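Side-chain contacts in nucleoside-diphosphate-sugar epimerase (Pseudomonas aeruginosa, PDB 2X4G), which probably binds a nicotinamide dinucleotide cofactor and acts on nucleotide sugars or related substrates, although its own reaction remains to be established: residues R73-L78 and Y110-Q115; G104-F109 and I121-S126; R196-I201 and L328-W333. All coordinates share one frame; numbering follows the deposited sequence.

Interaction 1. Residues R73-L78 and Y110-Q115; sequences RALRGL and YAACLQ
The flat group met by L75 is the peptide that joins A112 to C113: CD1 of L75 sits almost squarely over one face of it, 3.8 Å from A112 C and likewise 3.8 Å from C113 N. This is packing inside a Rossmann fold, where the end of helix 68-74 meets helix 98-116, just before the chain turns back into strand 80-83. A second flat group, the guanidinium of R76, works within its own turn. The carbonyl of R73 lies at its edge, and NH1 of R76 donates to R73 O over 2.7 Å, from above the carbonyl plane. R76 N closes the turn by donating to the same oxygen from the opposite face of its plane, so R73 O is gripped by two donors where the helix stops. L75 is the first residue to leave helical geometry. Its CG stands beside the backbone N (chi1 -63°), which carries CD1 to helix 98-116, while the same side chain also packs on I43 and V118. A112, which in addition touches L71, offers its CB to L75 CD1 at 3.7 Å, and C113 SG approaches that methyl at 4.1 Å.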
ATOM      1  N   ARG A  73      13.739 -35.014  12.742  1.00 59.79           N
ATOM      2  CA  ARG A  73      14.410 -36.046  11.981  1.00 60.10           C
ATOM      3  C   ARG A  73      15.482 -35.401  11.088  1.00 57.31           C
ATOM      4  O   ARG A  73      16.612 -35.884  11.030  1.00 57.50           O
ATOM      5  CB  ARG A  73      13.390 -36.849  11.158  1.00 61.67           C
ATOM      6  CG  ARG A  73      13.985 -38.034  10.360  1.00 65.50           C
ATOM      7  CD  ARG A  73      13.166 -38.299   9.088  1.00 69.65           C
ATOM      8  NE  ARG A  73      11.826 -38.788   9.424  1.00 75.13           N
ATOM      9  CZ  ARG A  73      10.766 -38.798   8.606  1.00 78.17           C
ATOM     10  NH1 ARG A  73      10.846 -38.321   7.360  1.00 78.20           N
ATOM     11  NH2 ARG A  73       9.607 -39.293   9.046  1.00 80.13           N
ATOM     12  N   ALA A  74      15.143 -34.303  10.424  1.00 54.37           N
ATOM     13  CA  ALA A  74      16.114 -33.607   9.587  1.00 51.86           C
ATOM     14  C   ALA A  74      17.265 -32.982  10.385  1.00 49.85           C
ATOM     15  O   ALA A  74      18.339 -32.756   9.837  1.00 49.10           O
ATOM     16  CB  ALA A  74      15.427 -32.555   8.742  1.00 51.14           C
ATOM     17  N   LEU A  75      17.042 -32.704  11.665  1.00 48.52           N
ATOM     18  CA  LEU A  75      18.075 -32.133  12.529  1.00 47.10           C
ATOM     19  C   LEU A  75      18.900 -33.181  13.310  1.00 47.82           C
ATOM     20  O   LEU A  75      19.718 -32.826  14.169  1.00 47.96           O
ATOM     21  CB  LEU A  75      17.436 -31.157  13.512  1.00 46.68           C
ATOM     22  CG  LEU A  75      16.767 -29.925  12.901  1.00 44.64           C
ATOM     23  CD1 LEU A  75      15.956 -29.243  13.967  1.00 43.89           C
ATOM     24  CD2 LEU A  75      17.771 -28.945  12.275  1.00 40.47           C
ATOM     25  N   ARG A  76      18.698 -34.466  13.018  1.00 48.26           N
ATOM     26  CA  ARG A  76      19.463 -35.527  13.673  1.00 48.67           C
ATOM     27  C   ARG A  76      20.951 -35.455  13.262  1.00 47.71           C
ATOM     28  O   ARG A  76      21.275 -35.169  12.102  1.00 46.10           O
ATOM     29  CB  ARG A  76      18.877 -36.904  13.316  1.00 49.75           C
ATOM     30  CG  ARG A  76      19.246 -37.403  11.908  1.00 50.64           C
ATOM     31  CD  ARG A  76      18.371 -38.565  11.432  1.00 53.55           C
ATOM     32  NE  ARG A  76      18.719 -38.995  10.071  1.00 54.62           N
ATOM     33  CZ  ARG A  76      18.222 -38.487   8.940  1.00 56.16           C
ATOM     34  NH1 ARG A  76      17.311 -37.513   8.940  1.00 57.73           N
ATOM     35  NH2 ARG A  76      18.629 -38.969   7.777  1.00 56.76           N
ATOM     36  N   GLY A  77      21.834 -35.705  14.231  1.00 47.68           N
ATOM     37  CA  GLY A  77      23.237 -36.009  13.969  1.00 47.32           C
ATOM     38  C   GLY A  77      24.011 -34.908  13.286  1.00 46.15           C
ATOM     39  O   GLY A  77      24.859 -35.175  12.426  1.00 46.15           O
ATOM     40  N   LEU A  78      23.707 -33.674  13.672  1.00 45.09           N
ATOM     41  CA  LEU A  78      24.377 -32.508  13.156  1.00 43.90           C
ATOM     42  C   LEU A  78      25.315 -31.955  14.200  1.00 44.61           C
ATOM     43  O   LEU A  78      25.039 -32.060  15.407  1.00 45.40           O
ATOM     44  CB  LEU A  78      23.367 -31.424  12.835  1.00 42.75           C
ATOM     45  CG  LEU A  78      22.347 -31.659  11.723  1.00 41.18           C
ATOM     46  CD1 LEU A  78      21.450 -30.427  11.668  1.00 39.37           C
ATOM     47  CD2 LEU A  78      22.995 -31.933  10.368  1.00 37.83           C
ATOM     48  N   TYR A 110      12.888 -24.031  16.719  1.00 48.83           N
ATOM     49  CA  TYR A 110      13.546 -24.028  18.020  1.00 48.82           C
ATOM     50  C   TYR A 110      13.096 -25.232  18.841  1.00 49.77           C
ATOM     51  O   TYR A 110      13.915 -25.930  19.462  1.00 49.83           O
ATOM     52  CB  TYR A 110      13.235 -22.740  18.768  1.00 49.09           C
ATOM     53  CG  TYR A 110      13.889 -21.514  18.183  1.00 47.63           C
ATOM     54  CD1 TYR A 110      15.260 -21.429  18.064  1.00 47.40           C
ATOM     55  CD2 TYR A 110      13.139 -20.438  17.760  1.00 48.57           C
ATOM     56  CE1 TYR A 110      15.874 -20.303  17.536  1.00 46.60           C
ATOM     57  CE2 TYR A 110      13.745 -19.305  17.231  1.00 47.95           C
ATOM     58  CZ  TYR A 110      15.110 -19.243  17.128  1.00 46.20           C
ATOM     59  OH  TYR A 110      15.703 -18.119  16.618  1.00 45.24           O
ATOM     60  N   ALA A 111      11.793 -25.479  18.828  1.00 50.24           N
ATOM     61  CA  ALA A 111      11.257 -26.704  19.402  1.00 51.28           C
ATOM     62  C   ALA A 111      12.067 -27.914  18.925  1.00 50.47           C
ATOM     63  O   ALA A 111      12.600 -28.652  19.751  1.00 50.91           O
ATOM     64  CB  ALA A 111       9.777 -26.868  19.043  1.00 51.98           C
ATOM     65  N   ALA A 112      12.190 -28.095  17.605  1.00 49.31           N
ATOM     66  CA  ALA A 112      12.856 -29.288  17.049  1.00 48.98           C
ATOM     67  C   ALA A 112      14.341 -29.352  17.373  1.00 48.73           C
ATOM     68  O   ALA A 112      14.882 -30.443  17.499  1.00 49.05           O
ATOM     69  CB  ALA A 112      12.649 -29.385  15.563  1.00 47.81           C
ATOM     70  N   CYS A 113      14.994 -28.194  17.508  1.00 48.38           N
ATOM     71  CA  CYS A 113      16.407 -28.137  17.860  1.00 48.35           C
ATOM     72  C   CYS A 113      16.648 -28.682  19.254  1.00 49.63           C
ATOM     73  O   CYS A 113      17.672 -29.312  19.503  1.00 49.77           O
ATOM     74  CB  CYS A 113      16.943 -26.698  17.799  1.00 47.80           C
ATOM     75  SG  CYS A 113      17.269 -26.011  16.147  1.00 47.21           S
ATOM     76  N   LEU A 114      15.730 -28.396  20.168  1.00 50.90           N
ATOM     77  CA  LEU A 114      15.801 -28.933  21.522  1.00 52.93           C
ATOM     78  C   LEU A 114      15.679 -30.459  21.529  1.00 54.52           C
ATOM     79  O   LEU A 114      16.480 -31.127  22.165  1.00 55.62           O
ATOM     80  CB  LEU A 114      14.705 -28.319  22.393  1.00 53.94           C
ATOM     81  CG  LEU A 114      14.698 -28.563  23.903  1.00 55.77           C
ATOM     82  CD1 LEU A 114      16.087 -28.389  24.557  1.00 56.39           C
ATOM     83  CD2 LEU A 114      13.697 -27.621  24.530  1.00 55.74           C
ATOM     84  N   GLN A 115      14.701 -31.012  20.821  1.00 55.39           N
ATOM     85  CA  GLN A 115      14.531 -32.472  20.742  1.00 57.10           C
ATOM     86  C   GLN A 115      15.645 -33.205  19.987  1.00 56.79           C
ATOM     87  O   GLN A 115      16.008 -34.319  20.354  1.00 57.89           O
ATOM     88  CB  GLN A 115      13.198 -32.845  20.065  1.00 57.91           C
ATOM     89  CG  GLN A 115      11.931 -32.462  20.818  1.00 60.03           C
ATOM     90  CD  GLN A 115      11.859 -33.073  22.209  1.00 62.88           C
ATOM     91  OE1 GLN A 115      11.876 -32.348  23.201  1.00 63.99           O
ATOM     92  NE2 GLN A 115      11.793 -34.408  22.288  1.00 63.56           N
TER

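Interaction 2. Residues G104-F109 and I121-S126; sequences GQTNPF and ILYVGS
F109 presents the edge of its ring to I121: the CG2 methyl of I121 lies near the ring plane, 4.0 Å from F109 CE2 and 4.1 Å from F109 CZ. The contact belongs to a beta-alpha-beta crossover of the Rossmann fold, in which strand 80-83, helix 98-116 and strand 121-124 follow one another and the two strands pair in parallel beneath the helix. F109 and I121 run past each other in opposite directions, one coming down from the helix and the other up from the sheet. With CG anti to the backbone N (chi1 164°), the phenyl group extends from the helix toward the sheet, where it also packs on V81 and meets the ring of F83 with the planes inclined at about 45°.

One helical turn earlier, T106 approaches Y123 more loosely. Its CG2 methyl comes in obliquely to the phenol ring, 4.3 Å from Y123 CE2. The two branches of T106 divide the work: CG2 faces the apolar layer, whereas OG1 is hydrogen-bonded to L103 O in its own helix and to Q165 OE1 of helix 154-171. The buried hydroxyl is thus satisfied away from the sheet. Y123 in turn packs on L162 and A166 of that neighbouring helix, and T106 shares L162 with it.

Along the strand the side chains alternate, I121 and Y123 serving the helical side while L122 points away. The helix is kinked at P108, whose N makes no bond to the preceding turn. At the strand itself, I121 turns CG2 anti to its own N (chi1 -60° for CG1), which leaves that methyl as the atom facing F109 CE2.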
ATOM      1  N   GLY A 104       5.558 -17.696  14.180  1.00 66.32           N
ATOM      2  CA  GLY A 104       4.953 -19.001  13.951  1.00 67.03           C
ATOM      3  C   GLY A 104       5.807 -19.962  13.140  1.00 66.04           C
ATOM      4  O   GLY A 104       5.674 -21.183  13.269  1.00 66.73           O
ATOM      5  N   GLN A 105       6.666 -19.421  12.288  1.00 64.76           N
ATOM      6  CA  GLN A 105       7.579 -20.245  11.508  1.00 63.87           C
ATOM      7  C   GLN A 105       8.778 -20.650  12.350  1.00 62.41           C
ATOM      8  O   GLN A 105       9.204 -21.812  12.294  1.00 63.09           O
ATOM      9  CB  GLN A 105       8.063 -19.506  10.252  1.00 63.51           C
ATOM     10  CG  GLN A 105       6.991 -19.354   9.135  1.00 66.48           C
ATOM     11  CD  GLN A 105       7.497 -18.564   7.898  1.00 67.91           C
ATOM     12  OE1 GLN A 105       8.703 -18.591   7.554  1.00 67.59           O
ATOM     13  NE2 GLN A 105       6.568 -17.867   7.226  1.00 67.42           N
ATOM     14  N   THR A 106       9.333 -19.716  13.123  1.00 60.36           N
ATOM     15  CA  THR A 106      10.545 -20.019  13.875  1.00 58.61           C
ATOM     16  C   THR A 106      10.282 -20.895  15.082  1.00 58.48           C
ATOM     17  O   THR A 106      11.132 -21.690  15.468  1.00 58.17           O
ATOM     18  CB  THR A 106      11.267 -18.763  14.386  1.00 58.26           C
ATOM     19  OG1 THR A 106      10.326 -17.920  15.054  1.00 58.94           O
ATOM     20  CG2 THR A 106      11.943 -18.004  13.245  1.00 56.93           C
ATOM     21  N   ASN A 107       9.121 -20.754  15.702  1.00 58.49           N
ATOM     22  CA  ASN A 107       8.935 -21.405  16.987  1.00 58.66           C
ATOM     23  C   ASN A 107       9.098 -22.927  16.920  1.00 58.07           C
ATOM     24  O   ASN A 107       9.777 -23.506  17.773  1.00 58.70           O
ATOM     25  CB  ASN A 107       7.618 -21.013  17.648  1.00 59.66           C
ATOM     26  CG  ASN A 107       7.774 -20.825  19.137  1.00 61.29           C
ATOM     27  OD1 ASN A 107       8.708 -20.141  19.595  1.00 61.54           O
ATOM     28  ND2 ASN A 107       6.886 -21.442  19.914  1.00 62.54           N
ATOM     29  N   PRO A 108       8.511 -23.582  15.900  1.00 56.95           N
ATOM     30  CA  PRO A 108       8.693 -25.026  15.806  1.00 56.48           C
ATOM     31  C   PRO A 108      10.152 -25.430  15.589  1.00 54.50           C
ATOM     32  O   PRO A 108      10.585 -26.479  16.068  1.00 55.47           O
ATOM     33  CB  PRO A 108       7.837 -25.416  14.587  1.00 56.61           C
ATOM     34  CG  PRO A 108       6.862 -24.331  14.436  1.00 57.38           C
ATOM     35  CD  PRO A 108       7.597 -23.090  14.859  1.00 56.93           C
ATOM     36  N   PHE A 109      10.894 -24.607  14.865  1.00 51.98           N
ATOM     37  CA  PHE A 109      12.283 -24.900  14.559  1.00 49.86           C
ATOM     38  C   PHE A 109      13.074 -25.009  15.846  1.00 49.10           C
ATOM     39  O   PHE A 109      13.828 -25.953  16.042  1.00 48.40           O
ATOM     40  CB  PHE A 109      12.864 -23.817  13.641  1.00 48.75           C
ATOM     41  CG  PHE A 109      14.359 -23.824  13.568  1.00 47.77           C
ATOM     42  CD1 PHE A 109      15.019 -24.745  12.772  1.00 47.29           C
ATOM     43  CD2 PHE A 109      15.103 -22.917  14.303  1.00 46.65           C
ATOM     44  CE1 PHE A 109      16.381 -24.768  12.710  1.00 46.29           C
ATOM     45  CE2 PHE A 109      16.460 -22.930  14.241  1.00 46.52           C
ATOM     46  CZ  PHE A 109      17.109 -23.862  13.441  1.00 46.98           C
ATOM     47  N   ILE A 121      23.515 -23.519  17.112  1.00 43.77           N
ATOM     48  CA  ILE A 121      22.450 -22.960  16.260  1.00 43.04           C
ATOM     49  C   ILE A 121      22.721 -21.482  15.978  1.00 42.35           C
ATOM     50  O   ILE A 121      22.906 -20.695  16.900  1.00 43.16           O
ATOM     51  CB  ILE A 121      21.040 -23.060  16.946  1.00 43.98           C
ATOM     52  CG1 ILE A 121      20.652 -24.508  17.263  1.00 44.79           C
ATOM     53  CG2 ILE A 121      19.956 -22.469  16.080  1.00 43.02           C
ATOM     54  CD1 ILE A 121      19.940 -24.669  18.617  1.00 45.63           C
ATOM     55  N   LEU A 122      22.753 -21.095  14.709  1.00 41.34           N
ATOM     56  CA  LEU A 122      22.900 -19.682  14.339  1.00 40.51           C
ATOM     57  C   LEU A 122      21.636 -19.251  13.632  1.00 40.13           C
ATOM     58  O   LEU A 122      21.204 -19.891  12.663  1.00 39.29           O
ATOM     59  CB  LEU A 122      24.109 -19.434  13.424  1.00 39.77           C
ATOM     60  CG  LEU A 122      24.286 -17.989  12.934  1.00 38.90           C
ATOM     61  CD1 LEU A 122      24.928 -17.122  13.997  1.00 39.73           C
ATOM     62  CD2 LEU A 122      25.117 -17.952  11.694  1.00 39.33           C
ATOM     63  N   TYR A 123      21.058 -18.161  14.125  1.00 40.10           N
ATOM     64  CA  TYR A 123      19.844 -17.612  13.581  1.00 40.07           C
ATOM     65  C   TYR A 123      20.232 -16.344  12.849  1.00 39.69           C
ATOM     66  O   TYR A 123      20.993 -15.530  13.368  1.00 39.95           O
ATOM     67  CB  TYR A 123      18.842 -17.309  14.698  1.00 41.11           C
ATOM     68  CG  TYR A 123      17.763 -16.404  14.218  1.00 42.13           C
ATOM     69  CD1 TYR A 123      17.845 -15.041  14.420  1.00 43.42           C
ATOM     70  CD2 TYR A 123      16.698 -16.897  13.484  1.00 42.92           C
ATOM     71  CE1 TYR A 123      16.874 -14.183  13.937  1.00 44.40           C
ATOM     72  CE2 TYR A 123      15.725 -16.051  12.989  1.00 44.15           C
ATOM     73  CZ  TYR A 123      15.822 -14.694  13.224  1.00 44.98           C
ATOM     74  OH  TYR A 123      14.875 -13.836  12.740  1.00 46.96           O
ATOM     75  N   VAL A 124      19.729 -16.172  11.633  1.00 39.48           N
ATOM     76  CA  VAL A 124      20.105 -15.008  10.835  1.00 38.91           C
ATOM     77  C   VAL A 124      19.140 -13.875  11.113  1.00 39.08           C
ATOM     78  O   VAL A 124      17.972 -13.932  10.716  1.00 38.45           O
ATOM     79  CB  VAL A 124      20.134 -15.316   9.337  1.00 38.21           C
ATOM     80  CG1 VAL A 124      20.663 -14.117   8.586  1.00 38.02           C
ATOM     81  CG2 VAL A 124      21.023 -16.507   9.084  1.00 38.55           C
ATOM     82  N   GLY A 125      19.643 -12.854  11.801  1.00 39.23           N
ATOM     83  CA  GLY A 125      18.845 -11.680  12.139  1.00 40.20           C
ATOM     84  C   GLY A 125      18.997 -10.459  11.230  1.00 39.88           C
ATOM     85  O   GLY A 125      19.573 -10.530  10.139  1.00 39.59           O
ATOM     86  N   SER A 126      18.482  -9.332  11.709  1.00 40.43           N
ATOM     87  CA  SER A 126      18.479  -8.091  10.975  1.00 40.70           C
ATOM     88  C   SER A 126      18.895  -6.943  11.855  1.00 42.21           C
ATOM     89  O   SER A 126      18.659  -6.949  13.063  1.00 43.07           O
ATOM     90  CB  SER A 126      17.092  -7.792  10.479  1.00 40.87           C
ATOM     91  OG  SER A 126      16.994  -6.429  10.146  1.00 41.20           O
TER

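Interaction 3. Residues R196-I201 and L328-W333; sequences RVITAI and LRAIDW
I198 uses both of its branches against helix 323-336, one for each of two successive residues. The longer branch ends in CD1, which packs on A330 CB at 3.7 Å; the shorter one, CG2, lies 3.9 Å from I331 CG1. This division follows from the torsions. At chi1 -73° CG1 stands beside the backbone N and CG2 anti to it, and a nearly extended chi2 of 158° carries CD1 outward to the alanine. I331 adopts a similar conformation (chi1 -76°), yet it meets I198 with the flank of its CG1 methylene and not with its terminal methyl, the two side chains lying at a slant to each other. The contact joins two helices far apart in sequence, 196-202 and 323-336, in the part of the protein that probably corresponds to the smaller, substrate-binding lobe of extended short-chain dehydrogenases. Helix 248-259 adds to the same apolar layer, with I255 against I198 and L259 against I331, while F334 also touches I198. The backbones come nearest at I198 and I331, whose CA atoms are 7.1 Å apart. Beyond this layer, R329 NH1 forms a salt bridge with D218 OD1.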
ATOM      1  N   ARG A 196      17.358  -6.100  -6.109  1.00 42.86           N
ATOM      2  CA  ARG A 196      16.402  -5.378  -6.970  1.00 43.70           C
ATOM      3  C   ARG A 196      16.888  -3.946  -7.236  1.00 42.76           C
ATOM      4  O   ARG A 196      16.469  -3.335  -8.215  1.00 42.25           O
ATOM      5  CB  ARG A 196      14.955  -5.389  -6.416  1.00 44.88           C
ATOM      6  CG  ARG A 196      14.056  -6.473  -7.090  1.00 49.40           C
ATOM      7  CD  ARG A 196      12.592  -6.609  -6.535  1.00 54.69           C
ATOM      8  NE  ARG A 196      12.510  -7.464  -5.338  1.00 58.51           N
ATOM      9  CZ  ARG A 196      11.402  -7.703  -4.619  1.00 62.13           C
ATOM     10  NH1 ARG A 196      10.235  -7.161  -4.958  1.00 63.27           N
ATOM     11  NH2 ARG A 196      11.461  -8.494  -3.540  1.00 62.66           N
ATOM     12  N   VAL A 197      17.776  -3.426  -6.374  1.00 41.60           N
ATOM     13  CA  VAL A 197      18.376  -2.111  -6.593  1.00 41.49           C
ATOM     14  C   VAL A 197      19.100  -2.124  -7.907  1.00 40.82           C
ATOM     15  O   VAL A 197      18.991  -1.193  -8.689  1.00 40.95           O
ATOM     16  CB  VAL A 197      19.466  -1.704  -5.574  1.00 41.35           C
ATOM     17  CG1 VAL A 197      19.570  -0.180  -5.539  1.00 41.21           C
ATOM     18  CG2 VAL A 197      19.179  -2.218  -4.211  1.00 42.57           C
ATOM     19  N   ILE A 198      19.856  -3.198  -8.122  1.00 39.65           N
ATOM     20  CA  ILE A 198      20.713  -3.318  -9.281  1.00 38.94           C
ATOM     21  C   ILE A 198      19.872  -3.443 -10.515  1.00 39.61           C
ATOM     22  O   ILE A 198      20.107  -2.754 -11.482  1.00 39.68           O
ATOM     23  CB  ILE A 198      21.670  -4.513  -9.161  1.00 38.02           C
ATOM     24  CG1 ILE A 198      22.759  -4.206  -8.128  1.00 35.60           C
ATOM     25  CG2 ILE A 198      22.271  -4.827 -10.500  1.00 37.35           C
ATOM     26  CD1 ILE A 198      23.402  -5.433  -7.550  1.00 33.97           C
ATOM     27  N   THR A 199      18.861  -4.298 -10.473  1.00 40.02           N
ATOM     28  CA  THR A 199      18.007  -4.477 -11.647  1.00 40.97           C
ATOM     29  C   THR A 199      17.069  -3.284 -11.880  1.00 42.53           C
ATOM     30  O   THR A 199      16.818  -2.924 -13.026  1.00 43.65           O
ATOM     31  CB  THR A 199      17.239  -5.810 -11.621  1.00 40.73           C
ATOM     32  OG1 THR A 199      16.312  -5.832 -10.533  1.00 40.07           O
ATOM     33  CG2 THR A 199      18.216  -6.973 -11.480  1.00 39.47           C
ATOM     34  N   ALA A 200      16.571  -2.652 -10.818  1.00 43.24           N
ATOM     35  CA  ALA A 200      15.701  -1.490 -10.994  1.00 44.81           C
ATOM     36  C   ALA A 200      16.468  -0.411 -11.749  1.00 46.59           C
ATOM     37  O   ALA A 200      16.021   0.079 -12.801  1.00 47.67           O
ATOM     38  CB  ALA A 200      15.210  -0.972  -9.666  1.00 44.49           C
ATOM     39  N   ILE A 201      17.645  -0.069 -11.234  1.00 47.22           N
ATOM     40  CA  ILE A 201      18.512   0.890 -11.899  1.00 48.51           C
ATOM     41  C   ILE A 201      18.772   0.473 -13.356  1.00 50.33           C
ATOM     42  O   ILE A 201      18.439   1.207 -14.274  1.00 52.00           O
ATOM     43  CB  ILE A 201      19.827   1.046 -11.137  1.00 47.61           C
ATOM     44  CG1 ILE A 201      19.573   1.801  -9.826  1.00 46.59           C
ATOM     45  CG2 ILE A 201      20.839   1.800 -11.970  1.00 48.79           C
ATOM     46  CD1 ILE A 201      20.773   1.933  -8.955  1.00 43.52           C
ATOM     47  N   LEU A 328      29.882  -5.834  -9.563  1.00 42.51           N
ATOM     48  CA  LEU A 328      30.063  -6.416 -10.911  1.00 42.89           C
ATOM     49  C   LEU A 328      29.654  -7.886 -10.997  1.00 42.58           C
ATOM     50  O   LEU A 328      29.197  -8.341 -12.044  1.00 43.70           O
ATOM     51  CB  LEU A 328      31.492  -6.247 -11.420  1.00 43.30           C
ATOM     52  CG  LEU A 328      31.713  -4.927 -12.172  1.00 44.49           C
ATOM     53  CD1 LEU A 328      33.188  -4.616 -12.359  1.00 44.45           C
ATOM     54  CD2 LEU A 328      30.999  -4.964 -13.508  1.00 44.47           C
ATOM     55  N   ARG A 329      29.803  -8.629  -9.912  1.00 41.58           N
ATOM     56  CA  ARG A 329      29.584 -10.061  -9.962  1.00 41.18           C
ATOM     57  C   ARG A 329      28.085 -10.293  -9.954  1.00 40.97           C
ATOM     58  O   ARG A 329      27.573 -11.171 -10.650  1.00 41.31           O
ATOM     59  CB  ARG A 329      30.240 -10.720  -8.763  1.00 41.05           C
ATOM     60  CG  ARG A 329      30.656 -12.155  -8.966  1.00 42.26           C
ATOM     61  CD  ARG A 329      31.135 -12.767  -7.663  1.00 42.98           C
ATOM     62  NE  ARG A 329      32.279 -12.013  -7.144  1.00 44.79           N
ATOM     63  CZ  ARG A 329      32.386 -11.492  -5.917  1.00 44.70           C
ATOM     64  NH1 ARG A 329      31.442 -11.644  -4.985  1.00 42.49           N
ATOM     65  NH2 ARG A 329      33.484 -10.817  -5.614  1.00 47.06           N
ATOM     66  N   ALA A 330      27.391  -9.478  -9.167  1.00 40.43           N
ATOM     67  CA  ALA A 330      25.947  -9.436  -9.166  1.00 40.04           C
ATOM     68  C   ALA A 330      25.451  -9.037 -10.542  1.00 40.82           C
ATOM     69  O   ALA A 330      24.638  -9.734 -11.155  1.00 41.58           O
ATOM     70  CB  ALA A 330      25.447  -8.456  -8.114  1.00 39.58           C
ATOM     71  N   ILE A 331      25.949  -7.914 -11.037  1.00 41.27           N
ATOM     72  CA  ILE A 331      25.572  -7.454 -12.358  1.00 41.80           C
ATOM     73  C   ILE A 331      25.700  -8.562 -13.387  1.00 42.19           C
ATOM     74  O   ILE A 331      24.791  -8.766 -14.147  1.00 43.27           O
ATOM     75  CB  ILE A 331      26.376  -6.216 -12.798  1.00 42.31           C
ATOM     76  CG1 ILE A 331      25.839  -4.980 -12.076  1.00 41.72           C
ATOM     77  CG2 ILE A 331      26.254  -5.997 -14.311  1.00 42.39           C
ATOM     78  CD1 ILE A 331      26.698  -3.748 -12.256  1.00 41.13           C
ATOM     79  N   ASP A 332      26.803  -9.288 -13.397  1.00 42.44           N
ATOM     80  CA  ASP A 332      27.007 -10.344 -14.392  1.00 43.41           C
ATOM     81  C   ASP A 332      26.049 -11.525 -14.240  1.00 42.90           C
ATOM     82  O   ASP A 332      25.535 -12.062 -15.234  1.00 43.66           O
ATOM     83  CB  ASP A 332      28.447 -10.862 -14.336  1.00 44.02           C
ATOM     84  CG  ASP A 332      29.443  -9.873 -14.908  1.00 46.85           C
ATOM     85  OD1 ASP A 332      29.034  -8.958 -15.668  1.00 50.10           O
ATOM     86  OD2 ASP A 332      30.641 -10.010 -14.592  1.00 51.08           O
ATOM     87  N   TRP A 333      25.821 -11.937 -12.999  1.00 41.39           N
ATOM     88  CA  TRP A 333      24.864 -12.980 -12.734  1.00 40.40           C
ATOM     89  C   TRP A 333      23.488 -12.571 -13.282  1.00 40.86           C
ATOM     90  O   TRP A 333      22.835 -13.350 -13.988  1.00 41.24           O
ATOM     91  CB  TRP A 333      24.812 -13.312 -11.240  1.00 39.12           C
ATOM     92  CG  TRP A 333      24.118 -14.580 -11.019  1.00 38.75           C
ATOM     93  CD1 TRP A 333      24.648 -15.838 -11.089  1.00 39.39           C
ATOM     94  CD2 TRP A 333      22.743 -14.744 -10.733  1.00 38.85           C
ATOM     95  NE1 TRP A 333      23.675 -16.789 -10.841  1.00 37.30           N
ATOM     96  CE2 TRP A 333      22.492 -16.140 -10.626  1.00 39.55           C
ATOM     97  CE3 TRP A 333      21.687 -13.856 -10.556  1.00 40.22           C
ATOM     98  CZ2 TRP A 333      21.222 -16.658 -10.354  1.00 40.09           C
ATOM     99  CZ3 TRP A 333      20.410 -14.379 -10.289  1.00 41.92           C
ATOM    100  CH2 TRP A 333      20.197 -15.766 -10.193  1.00 40.75           C
TER

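How the interactions relate
Interactions 1 and 2 use successive parts of helix 98-116 and are directly joined: C113 CB lies 3.7 Å from I121 CD1, and Y110 OH lies 3.5 Å from Y123 CD2. Their centres are about 13 Å apart, and their segments alternate along the chain, so together they pack this helix against both a neighbouring helix end and the central sheet. Interaction 3 stands apart on the opposite side of the chain's centre, its own centre about 37 Å from that of interaction 1 and 29 Å from that of interaction 2. In this family the active site usually lies between the Rossmann domain, which holds interactions 1 and 2, and the smaller lobe, to which interaction 3 probably belongs.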